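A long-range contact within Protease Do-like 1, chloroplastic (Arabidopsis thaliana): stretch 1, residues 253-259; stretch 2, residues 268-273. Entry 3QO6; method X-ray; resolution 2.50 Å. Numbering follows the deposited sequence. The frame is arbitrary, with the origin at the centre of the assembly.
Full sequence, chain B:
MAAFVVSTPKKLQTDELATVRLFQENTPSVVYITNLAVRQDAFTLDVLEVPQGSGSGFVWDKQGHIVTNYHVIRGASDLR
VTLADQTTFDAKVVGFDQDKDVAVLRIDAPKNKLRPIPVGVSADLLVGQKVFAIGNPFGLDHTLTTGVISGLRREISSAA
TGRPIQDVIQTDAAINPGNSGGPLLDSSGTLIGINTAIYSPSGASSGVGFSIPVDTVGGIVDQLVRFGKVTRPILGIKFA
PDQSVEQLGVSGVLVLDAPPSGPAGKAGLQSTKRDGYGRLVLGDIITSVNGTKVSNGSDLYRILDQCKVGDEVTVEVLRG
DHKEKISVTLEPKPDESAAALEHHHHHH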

ATOM      1  N   VAL B 253      20.297 -30.986 -13.007  1.00 88.91           N
ATOM      2  CA  VAL B 253      20.671 -30.124 -11.876  1.00 84.02           C
ATOM      3  C   VAL B 253      22.135 -29.714 -11.954  1.00 84.10           C
ATOM      4  O   VAL B 253      23.025 -30.565 -12.008  1.00 85.29           O
ATOM      5  N   LEU B 254      22.385 -28.411 -11.927  1.00 81.50           N
ATOM      6  CA  LEU B 254      23.746 -27.882 -12.000  1.00 79.85           C
ATOM      7  C   LEU B 254      24.384 -27.871 -10.616  1.00 77.72           C
ATOM      8  O   LEU B 254      23.921 -27.132  -9.744  1.00 78.89           O
ATOM      9  N   VAL B 255      25.435 -28.653 -10.378  1.00 75.71           N
ATOM     10  CA  VAL B 255      26.011 -28.560  -9.046  1.00 74.55           C
ATOM     11  C   VAL B 255      26.868 -27.301  -9.019  1.00 74.53           C
ATOM     12  O   VAL B 255      27.685 -27.064  -9.897  1.00 75.15           O
ATOM     13  N   LEU B 256      26.620 -26.460  -8.030  1.00 73.52           N
ATOM     14  CA  LEU B 256      27.353 -25.235  -7.883  1.00 73.45           C
ATOM     15  C   LEU B 256      28.570 -25.525  -7.027  1.00 78.76           C
ATOM     16  O   LEU B 256      29.662 -25.019  -7.290  1.00 82.15           O
ATOM     17  N   ASP B 257      28.391 -26.351  -5.997  1.00 82.21           N
ATOM     18  CA  ASP B 257      29.502 -26.686  -5.101  1.00 81.02           C
ATOM     19  C   ASP B 257      29.421 -28.093  -4.506  1.00 80.48           C
ATOM     20  O   ASP B 257      28.343 -28.578  -4.119  1.00 79.26           O
ATOM     21  N   ALA B 258      30.578 -28.744  -4.451  1.00 79.02           N
ATOM     22  CA  ALA B 258      30.705 -30.084  -3.890  1.00 75.90           C
ATOM     23  C   ALA B 258      31.937 -29.986  -3.026  1.00 75.58           C
ATOM     24  O   ALA B 258      33.065 -30.225  -3.500  1.00 73.78           O
ATOM     25  N   PRO B 259      31.743 -29.601  -1.751  1.00 75.78           N
ATOM     26  CA  PRO B 259      32.800 -29.442  -0.744  1.00 78.77           C
ATOM     27  C   PRO B 259      33.632 -30.718  -0.705  1.00 82.15           C
ATOM     28  O   PRO B 259      33.085 -31.821  -0.673  1.00 83.95           O
ATOM     29  N   GLY B 268      34.699 -36.876  -6.090  1.00 77.71           N
ATOM     30  CA  GLY B 268      35.170 -36.034  -7.187  1.00 79.66           C
ATOM     31  C   GLY B 268      34.232 -35.323  -8.184  1.00 82.05           C
ATOM     32  O   GLY B 268      34.604 -35.156  -9.370  1.00 78.60           O
ATOM     33  N   LEU B 269      33.033 -34.919  -7.750  1.00 78.65           N
ATOM     34  CA  LEU B 269      32.138 -34.175  -8.635  1.00 77.32           C
ATOM     35  C   LEU B 269      32.688 -32.751  -8.708  1.00 78.72           C
ATOM     36  O   LEU B 269      33.197 -32.225  -7.709  1.00 75.49           O
ATOM     37  N   GLN B 270      32.578 -32.116  -9.873  1.00 80.99           N
ATOM     38  CA  GLN B 270      33.113 -30.767 -10.034  1.00 86.26           C
ATOM     39  C   GLN B 270      32.122 -29.642  -9.814  1.00 86.87           C
ATOM     40  O   GLN B 270      30.962 -29.715 -10.229  1.00 87.99           O
ATOM     41  N   SER B 271      32.612 -28.586  -9.174  1.00 85.52           N
ATOM     42  CA  SER B 271      31.822 -27.405  -8.876  1.00 83.95           C
ATOM     43  C   SER B 271      31.918 -26.371 -10.008  1.00 86.38           C
ATOM     44  O   SER B 271      32.746 -26.486 -10.916  1.00 87.47           O
ATOM     45  N   THR B 272      31.063 -25.358  -9.958  1.00 87.51           N
ATOM     46  CA  THR B 272      31.069 -24.316 -10.976  1.00 87.49           C
ATOM     47  C   THR B 272      32.140 -23.301 -10.596  1.00 90.14           C
ATOM     48  O   THR B 272      32.199 -22.904  -9.435  1.00 88.86           O
ATOM     49  N   LYS B 273      32.982 -22.900 -11.558  1.00 91.81           N
ATOM     50  CA  LYS B 273      34.064 -21.931 -11.313  1.00 95.50           C
ATOM     51  C   LYS B 273      34.044 -20.758 -12.292  1.00 98.00           C
ATOM     52  O   LYS B 273      33.091 -20.608 -13.055  1.00 97.85           O
TER

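Stretch 2 begins just after a helix. Gly-268 closes it in a Schellman motif, its positive phi being one that glycine tolerates well, and it makes no contact with stretch 1. Leu-269 supplies the first packing: its CA-to-CB bond points toward stretch 1, with chi1 between wells at -99° and chi2 p. Its CB lies 4.3 Å from CB of Ala-258, whose CA-to-CB bond points toward stretch 2, and its CD2 lies 4.4 Å from CG1 of Val-255; both pairs are apolar side-chain contacts.

The CA-to-CB bond of Gln-270, m at chi1, points away, and its side chain makes no contact with stretch 1; it contributes backbone instead, its O lying a tight 3.1 Å from CG2 of Val-255. The CA-to-CB bond of Ser-271, also m at chi1, points sideways. Its short side chain brings OG within 3.0 Å of the backbone N of Ala-258, from which it accepts a hydrogen bond, while OD2 of Asp-257 approaches the same OG at 3.4 Å.

The CA-to-CB bond of Thr-272, m at chi1 and buried, points toward stretch 1, and the residue serves two ends: its N donates to O of Leu-256 (3.0 Å), and its OG1 donates to O of Val-255 (3.0 Å). OG1 of Thr-272, also hydrogen-bonded elsewhere in the structure, lies among apolar atoms, 3.9 Å from CD2 of Leu-256 and an unusually close 3.0 Å from CD2 of Leu-254. Lys-273 is exposed and makes no contact with stretch 1.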

ATOM      1  CB  VAL B 253      20.475 -30.840 -10.517  1.00 81.63           C
ATOM      2  CG1 VAL B 253      20.582 -29.849  -9.390  1.00 79.89           C
ATOM      3  CG2 VAL B 253      19.155 -31.529 -10.476  1.00 77.45           C
ATOM      4  CB  LEU B 254      23.691 -26.443 -12.530  1.00 81.34           C
ATOM      5  CG  LEU B 254      24.943 -25.650 -12.907  1.00 81.84           C
ATOM      6  CD1 LEU B 254      24.514 -24.231 -13.206  1.00 81.07           C
ATOM      7  CD2 LEU B 254      25.962 -25.645 -11.804  1.00 85.69           C
ATOM      8  CB  VAL B 255      26.842 -29.836  -8.575  1.00 74.13           C
ATOM      9  CG1 VAL B 255      26.395 -31.094  -9.301  1.00 65.71           C
ATOM     10  CG2 VAL B 255      28.305 -29.591  -8.676  1.00 68.00           C
ATOM     11  CB  LEU B 256      26.468 -24.193  -7.208  1.00 72.30           C
ATOM     12  CG  LEU B 256      25.167 -23.876  -7.964  1.00 74.42           C
ATOM     13  CD1 LEU B 256      24.361 -22.825  -7.206  1.00 67.42           C
ATOM     14  CD2 LEU B 256      25.500 -23.376  -9.368  1.00 72.47           C
ATOM     15  CB  ASP B 257      29.586 -25.672  -3.956  1.00 81.41           C
ATOM     16  CG  ASP B 257      30.914 -25.721  -3.231  1.00 81.33           C
ATOM     17  OD1 ASP B 257      30.934 -25.556  -1.999  1.00 82.81           O
ATOM     18  OD2 ASP B 257      31.950 -25.906  -3.891  1.00 88.21           O
ATOM     19  CB  ALA B 258      30.912 -31.118  -4.982  1.00 73.35           C
ATOM     20  CB  PRO B 259      32.020 -29.213   0.545  1.00 77.03           C
ATOM     21  CG  PRO B 259      30.755 -28.547   0.075  1.00 74.48           C
ATOM     22  CD  PRO B 259      30.418 -29.385  -1.142  1.00 75.93           C
ATOM     23  CB  LEU B 269      30.719 -34.137  -8.087  1.00 74.89           C
ATOM     24  CG  LEU B 269      29.784 -35.161  -8.710  1.00 76.92           C
ATOM     25  CD1 LEU B 269      30.275 -36.562  -8.358  1.00 79.04           C
ATOM     26  CD2 LEU B 269      28.354 -34.919  -8.220  1.00 74.61           C
ATOM     27  CB  GLN B 270      33.719 -30.611 -11.417  1.00 91.89           C
ATOM     28  CG  GLN B 270      34.760 -31.660 -11.749  1.00100.70           C
ATOM     29  CD  GLN B 270      35.150 -31.626 -13.212  1.00104.87           C
ATOM     30  OE1 GLN B 270      35.718 -32.582 -13.731  1.00107.13           O
ATOM     31  NE2 GLN B 270      34.845 -30.516 -13.888  1.00109.69           N
ATOM     32  CB  SER B 271      32.329 -26.806  -7.575  1.00 81.16           C
ATOM     33  OG  SER B 271      32.516 -27.834  -6.617  1.00 81.41           O
ATOM     34  CB  THR B 272      29.714 -23.632 -11.018  1.00 85.56           C
ATOM     35  OG1 THR B 272      28.711 -24.614 -11.284  1.00 83.48           O
ATOM     36  CG2 THR B 272      29.687 -22.568 -12.090  1.00 86.45           C
ATOM     37  CB  LYS B 273      35.438 -22.609 -11.391  1.00 96.33           C
ATOM     38  CG  LYS B 273      35.813 -23.482 -10.194  1.00 99.80           C
ATOM     39  CD  LYS B 273      37.324 -23.803 -10.172  1.00103.20           C
ATOM     40  CE  LYS B 273      38.179 -22.536  -9.940  1.00105.95           C
ATOM     41  NZ  LYS B 273      39.672 -22.725 -10.005  1.00106.35           N
TER